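Local structure of protein arginine N-methyltransferase SFM1 (Saccharomyces cerevisiae, 5C74) at residues S13-R25 with K189-K201. The protein catalyses S-adenosyl-L-methionine-dependent monomethylation of an arginine in ribosomal protein S3. Sequence-based numbering, arbitrary orientation.
Sequences SEWVILEYSQILR and KPILPEGMLDLIK
Q22 and L18 of helix 14-25 pack on P193 and on the start of helix 196-201 in a nearly antiparallel helix-helix contact that joins the first helix of the SPOUT methyltransferase fold, after the central parallel strand 2-6, to the C-terminal helix. The two axes lie 10.5 Å apart at closest approach, with a signed crossing angle of -165°. Apolar contacts hold together the start of helix 14-25 and helix 196-201: L199 CD2 lies 3.7 Å from W15 CB, and L18 CD1 rests against the first turn of the second helix, 3.6 Å from G195 O. M196 folds back at chi2 and chi3, which brings CE against the W15 carbonyl and E19 CG. The second subunit continues this layer, its L205 packing on L199 and its S204 on W15. P193 rests on the helix, CB 3.5 Å from L18 O, while CG meets E19 CG. Across P193 at about a right angle runs Q22, bent at chi2 (86°), which lays its amide by P193 CA and turns OE1 to E194 N for a weak 3.3 Å hydrogen bond. The same oxygen accepts a bond from R25 NH2, straight and in the carbonyl plane, at 3.0 Å. Shortened to an alanine, Q22 would lose its amide, and both E194 N and R25 NH2 would probably be left without this acceptor, the guanidinium being less firmly fixed in rotation. That group is sandwiched: S21 O sits over one face and the E194 carboxylate stacks on the other, planes 8° apart, a long salt bridge of charges alone. In the guanidinium plane, a water accepts from R25 NH2 and donates to both L18 O and E194 O, the latter at 2.9 Å.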
loop_
_atom_site.group_PDB
_atom_site.type_symbol
_atom_site.label_atom_id
_atom_site.label_comp_id
_atom_site.label_asym_id
_atom_site.label_seq_id
_atom_site.Cartn_x
_atom_site.Cartn_y
_atom_site.Cartn_z
ATOM N N SER A 13 0.585 -1.094 1.393
ATOM C CA SER A 13 -0.521 -0.590 2.200
ATOM C C SER A 13 -0.380 -1.068 3.641
ATOM O O SER A 13 0.302 -2.056 3.912
ATOM C CB SER A 13 -1.842 -1.050 1.625
ATOM O OG SER A 13 -1.967 -2.445 1.818
ATOM N N GLU A 14 -1.023 -0.370 4.569
ATOM C CA GLU A 14 -0.880 -0.723 5.970
ATOM C C GLU A 14 -1.375 -2.145 6.223
ATOM O O GLU A 14 -0.729 -2.899 6.955
ATOM C CB GLU A 14 -1.621 0.288 6.855
ATOM C CG GLU A 14 -1.497 0.028 8.347
ATOM C CD GLU A 14 -0.065 0.128 8.876
ATOM O OE1 GLU A 14 0.812 0.714 8.194
ATOM O OE2 GLU A 14 0.176 -0.384 9.990
ATOM N N TRP A 15 -2.481 -2.541 5.592
ATOM C CA TRP A 15 -2.994 -3.887 5.846
ATOM C C TRP A 15 -2.043 -4.939 5.275
ATOM O O TRP A 15 -1.860 -5.998 5.889
ATOM C CB TRP A 15 -4.419 -4.078 5.287
ATOM C CG TRP A 15 -4.593 -3.997 3.787
ATOM C CD1 TRP A 15 -4.955 -2.897 3.056
ATOM C CD2 TRP A 15 -4.459 -5.072 2.852
ATOM N NE1 TRP A 15 -5.044 -3.224 1.721
ATOM C CE2 TRP A 15 -4.750 -4.557 1.571
ATOM C CE3 TRP A 15 -4.112 -6.427 2.972
ATOM C CZ2 TRP A 15 -4.710 -5.343 0.418
ATOM C CZ3 TRP A 15 -4.079 -7.213 1.822
ATOM C CH2 TRP A 15 -4.370 -6.663 0.565
ATOM N N VAL A 16 -1.411 -4.640 4.141
ATOM C CA VAL A 16 -0.403 -5.554 3.574
ATOM C C VAL A 16 0.817 -5.685 4.495
ATOM O O VAL A 16 1.368 -6.778 4.694
ATOM C CB VAL A 16 0.058 -5.083 2.172
ATOM C CG1 VAL A 16 1.351 -5.752 1.767
ATOM C CG2 VAL A 16 -1.017 -5.346 1.124
ATOM N N ILE A 17 1.242 -4.572 5.081
ATOM C CA ILE A 17 2.366 -4.619 6.025
ATOM C C ILE A 17 2.015 -5.493 7.228
ATOM O O ILE A 17 2.833 -6.292 7.693
ATOM C CB ILE A 17 2.762 -3.207 6.493
ATOM C CG1 ILE A 17 3.350 -2.421 5.308
ATOM C CG2 ILE A 17 3.771 -3.285 7.656
ATOM C CD1 ILE A 17 3.552 -0.903 5.599
ATOM N N LEU A 18 0.791 -5.367 7.722
ATOM C CA LEU A 18 0.382 -6.203 8.840
ATOM C C LEU A 18 0.346 -7.675 8.432
ATOM O O LEU A 18 0.774 -8.540 9.210
ATOM C CB LEU A 18 -0.982 -5.768 9.384
ATOM C CG LEU A 18 -1.023 -4.343 9.949
ATOM C CD1 LEU A 18 -2.437 -4.053 10.492
ATOM C CD2 LEU A 18 0.018 -4.187 11.051
ATOM N N GLU A 19 -0.158 -7.960 7.227
ATOM C CA GLU A 19 -0.208 -9.353 6.758
ATOM C C GLU A 19 1.174 -9.935 6.546
ATOM O O GLU A 19 1.453 -11.059 6.993
ATOM C CB GLU A 19 -1.028 -9.470 5.475
ATOM C CG GLU A 19 -2.509 -9.197 5.746
ATOM C CD GLU A 19 -3.449 -9.692 4.649
ATOM O OE1 GLU A 19 -2.974 -10.084 3.548
ATOM O OE2 GLU A 19 -4.673 -9.696 4.914
ATOM N N TYR A 20 2.046 -9.193 5.873
ATOM C CA TYR A 20 3.423 -9.674 5.685
ATOM C C TYR A 20 4.143 -9.873 7.019
ATOM O O TYR A 20 4.905 -10.829 7.175
ATOM C CB TYR A 20 4.229 -8.708 4.809
ATOM C CG TYR A 20 3.837 -8.706 3.346
ATOM C CD1 TYR A 20 2.913 -9.620 2.830
ATOM C CD2 TYR A 20 4.411 -7.796 2.465
ATOM C CE1 TYR A 20 2.571 -9.597 1.484
ATOM C CE2 TYR A 20 4.072 -7.770 1.136
ATOM C CZ TYR A 20 3.169 -8.667 0.643
ATOM O OH TYR A 20 2.870 -8.601 -0.695
ATOM N N SER A 21 3.918 -8.966 7.974
ATOM C CA SER A 21 4.538 -9.088 9.285
ATOM C C SER A 21 4.095 -10.374 9.958
ATOM O O SER A 21 4.905 -11.059 10.578
ATOM C CB SER A 21 4.188 -7.899 10.186
ATOM O OG SER A 21 4.690 -6.696 9.636
ATOM N N GLN A 22 2.803 -10.687 9.853
ATOM C CA GLN A 22 2.270 -11.900 10.466
ATOM C C GLN A 22 2.889 -13.135 9.817
ATOM O O GLN A 22 3.263 -14.098 10.502
ATOM C CB GLN A 22 0.742 -11.939 10.349
ATOM C CG GLN A 22 0.101 -13.160 11.005
ATOM C CD GLN A 22 -0.171 -12.963 12.474
ATOM O OE1 GLN A 22 0.404 -12.079 13.125
ATOM N NE2 GLN A 22 -1.076 -13.781 13.013
ATOM N N ILE A 23 3.016 -13.104 8.495
ATOM C CA ILE A 23 3.651 -14.222 7.770
ATOM C C ILE A 23 5.096 -14.442 8.229
ATOM O O ILE A 23 5.501 -15.576 8.529
ATOM C CB ILE A 23 3.593 -13.980 6.242
ATOM C CG1 ILE A 23 2.127 -14.070 5.776
ATOM C CG2 ILE A 23 4.473 -14.969 5.486
ATOM C CD1 ILE A 23 1.841 -13.458 4.385
ATOM N N LEU A 24 5.861 -13.359 8.318
ATOM C CA LEU A 24 7.243 -13.439 8.775
ATOM C C LEU A 24 7.346 -13.995 10.189
ATOM O O LEU A 24 8.238 -14.786 10.483
ATOM C CB LEU A 24 7.916 -12.059 8.694
ATOM C CG LEU A 24 8.183 -11.554 7.275
ATOM C CD1 LEU A 24 8.412 -10.030 7.254
ATOM C CD2 LEU A 24 9.400 -12.273 6.682
ATOM N N ARG A 25 6.437 -13.591 11.070
ATOM C CA ARG A 25 6.473 -14.089 12.438
ATOM C C ARG A 25 6.140 -15.579 12.454
ATOM O O ARG A 25 6.669 -16.325 13.278
ATOM C CB ARG A 25 5.505 -13.311 13.344
ATOM C CG ARG A 25 6.064 -11.941 13.782
ATOM C CD ARG A 25 5.163 -11.232 14.786
ATOM N NE ARG A 25 3.851 -10.970 14.219
ATOM C CZ ARG A 25 3.443 -9.787 13.767
ATOM N NH1 ARG A 25 4.233 -8.727 13.835
ATOM N NH2 ARG A 25 2.229 -9.671 13.258
ATOM N N LYS A 189 -12.235 -18.143 17.215
ATOM C CA LYS A 189 -12.170 -16.819 16.620
ATOM C C LYS A 189 -11.237 -16.846 15.427
ATOM O O LYS A 189 -10.220 -17.549 15.440
ATOM C CB LYS A 189 -11.717 -15.781 17.645
ATOM C CG LYS A 189 -12.579 -15.754 18.900
ATOM C CD LYS A 189 -12.020 -14.800 19.943
ATOM C CE LYS A 189 -12.407 -13.368 19.631
ATOM N NZ LYS A 189 -13.884 -13.172 19.746
ATOM N N PRO A 190 -11.581 -16.081 14.383
ATOM C CA PRO A 190 -10.726 -16.085 13.196
ATOM C C PRO A 190 -9.337 -15.530 13.537
ATOM O O PRO A 190 -9.198 -14.594 14.330
ATOM C CB PRO A 190 -11.489 -15.189 12.206
ATOM C CG PRO A 190 -12.310 -14.262 13.086
ATOM C CD PRO A 190 -12.686 -15.100 14.294
ATOM N N ILE A 191 -8.305 -16.140 12.969
ATOM C CA ILE A 191 -6.944 -15.693 13.203
ATOM C C ILE A 191 -6.609 -14.566 12.246
ATOM O O ILE A 191 -6.591 -14.770 11.031
ATOM C CB ILE A 191 -5.936 -16.849 13.029
ATOM C CG1 ILE A 191 -6.196 -17.918 14.103
ATOM C CG2 ILE A 191 -4.491 -16.338 13.101
ATOM C CD1 ILE A 191 -5.423 -19.232 13.859
ATOM N N LEU A 192 -6.367 -13.387 12.810
ATOM C CA LEU A 192 -6.004 -12.192 12.043
ATOM C C LEU A 192 -4.588 -11.768 12.391
ATOM O O LEU A 192 -4.137 -12.016 13.501
ATOM C CB LEU A 192 -6.957 -11.026 12.348
ATOM C CG LEU A 192 -8.464 -11.075 12.109
ATOM C CD1 LEU A 192 -9.029 -9.672 11.944
ATOM C CD2 LEU A 192 -8.826 -11.911 10.927
ATOM N N PRO A 193 -3.893 -11.082 11.464
ATOM C CA PRO A 193 -2.583 -10.514 11.795
ATOM C C PRO A 193 -2.686 -9.604 13.007
ATOM O O PRO A 193 -3.740 -8.984 13.205
ATOM C CB PRO A 193 -2.218 -9.701 10.538
ATOM C CG PRO A 193 -2.957 -10.402 9.428
ATOM C CD PRO A 193 -4.269 -10.843 10.059
ATOM N N GLU A 194 -1.626 -9.508 13.805
ATOM C CA GLU A 194 -1.591 -8.513 14.858
ATOM C C GLU A 194 -1.933 -7.153 14.252
ATOM O O GLU A 194 -1.442 -6.815 13.170
ATOM C CB GLU A 194 -0.215 -8.476 15.537
ATOM C CG GLU A 194 0.161 -9.789 16.227
ATOM C CD GLU A 194 1.504 -9.723 16.962
ATOM O OE1 GLU A 194 2.133 -8.643 16.997
ATOM O OE2 GLU A 194 1.929 -10.761 17.510
ATOM N N GLY A 195 -2.801 -6.397 14.921
ATOM C CA GLY A 195 -3.119 -5.058 14.462
ATOM C C GLY A 195 -4.240 -4.962 13.438
ATOM O O GLY A 195 -4.755 -3.870 13.197
ATOM N N MET A 196 -4.614 -6.074 12.815
ATOM C CA MET A 196 -5.622 -5.993 11.744
ATOM C C MET A 196 -7.015 -5.643 12.274
ATOM O O MET A 196 -7.720 -4.823 11.677
ATOM C CB MET A 196 -5.698 -7.296 10.943
ATOM C CG MET A 196 -6.666 -7.201 9.730
ATOM S SD MET A 196 -6.129 -6.050 8.422
ATOM C CE MET A 196 -4.777 -6.982 7.703
ATOM N N LEU A 197 -7.430 -6.243 13.387
ATOM C CA LEU A 197 -8.759 -5.904 13.918
ATOM C C LEU A 197 -8.811 -4.419 14.286
ATOM O O LEU A 197 -9.832 -3.739 14.061
ATOM C CB LEU A 197 -9.116 -6.770 15.125
ATOM C CG LEU A 197 -10.539 -6.581 15.671
ATOM C CD1 LEU A 197 -11.575 -6.763 14.559
ATOM C CD2 LEU A 197 -10.814 -7.540 16.819
ATOM N N ASP A 198 -7.712 -3.906 14.840
ATOM C CA ASP A 198 -7.610 -2.473 15.114
ATOM C C ASP A 198 -7.778 -1.649 13.847
ATOM O O ASP A 198 -8.440 -0.611 13.863
ATOM C CB ASP A 198 -6.266 -2.110 15.754
ATOM C CG ASP A 198 -6.203 -2.461 17.224
ATOM O OD1 ASP A 198 -7.248 -2.827 17.802
ATOM O OD2 ASP A 198 -5.096 -2.380 17.794
ATOM N N LEU A 199 -7.150 -2.092 12.760
ATOM C CA LEU A 199 -7.255 -1.378 11.484
ATOM C C LEU A 199 -8.700 -1.424 10.973
ATOM O O LEU A 199 -9.217 -0.436 10.447
ATOM C CB LEU A 199 -6.305 -1.984 10.453
ATOM C CG LEU A 199 -5.909 -1.135 9.252
ATOM C CD1 LEU A 199 -5.147 0.109 9.720
ATOM C CD2 LEU A 199 -5.072 -1.939 8.270
ATOM N N ILE A 200 -9.348 -2.573 11.131
ATOM C CA ILE A 200 -10.745 -2.701 10.706
ATOM C C ILE A 200 -11.622 -1.756 11.524
ATOM O O ILE A 200 -12.508 -1.069 10.986
ATOM C CB ILE A 200 -11.255 -4.146 10.846
ATOM C CG1 ILE A 200 -10.492 -5.066 9.889
ATOM C CG2 ILE A 200 -12.755 -4.210 10.521
ATOM C CD1 ILE A 200 -10.793 -6.559 10.095
ATOM N N LYS A 201 -11.358 -1.715 12.825
ATOM C CA LYS A 201 -12.094 -0.818 13.721
ATOM C C LYS A 201 -11.870 0.642 13.349
ATOM O O LYS A 201 -12.806 1.439 13.343
ATOM C CB LYS A 201 -11.695 -1.074 15.179
ATOM C CG LYS A 201 -12.343 -0.118 16.180
ATOM C CD LYS A 201 -12.265 -0.674 17.601
ATOM C CE LYS A 201 -10.833 -1.037 17.983
ATOM N NZ LYS A 201 -10.635 -1.117 19.460
HETATM O O HOH W 1 0.854 -7.951 11.917
#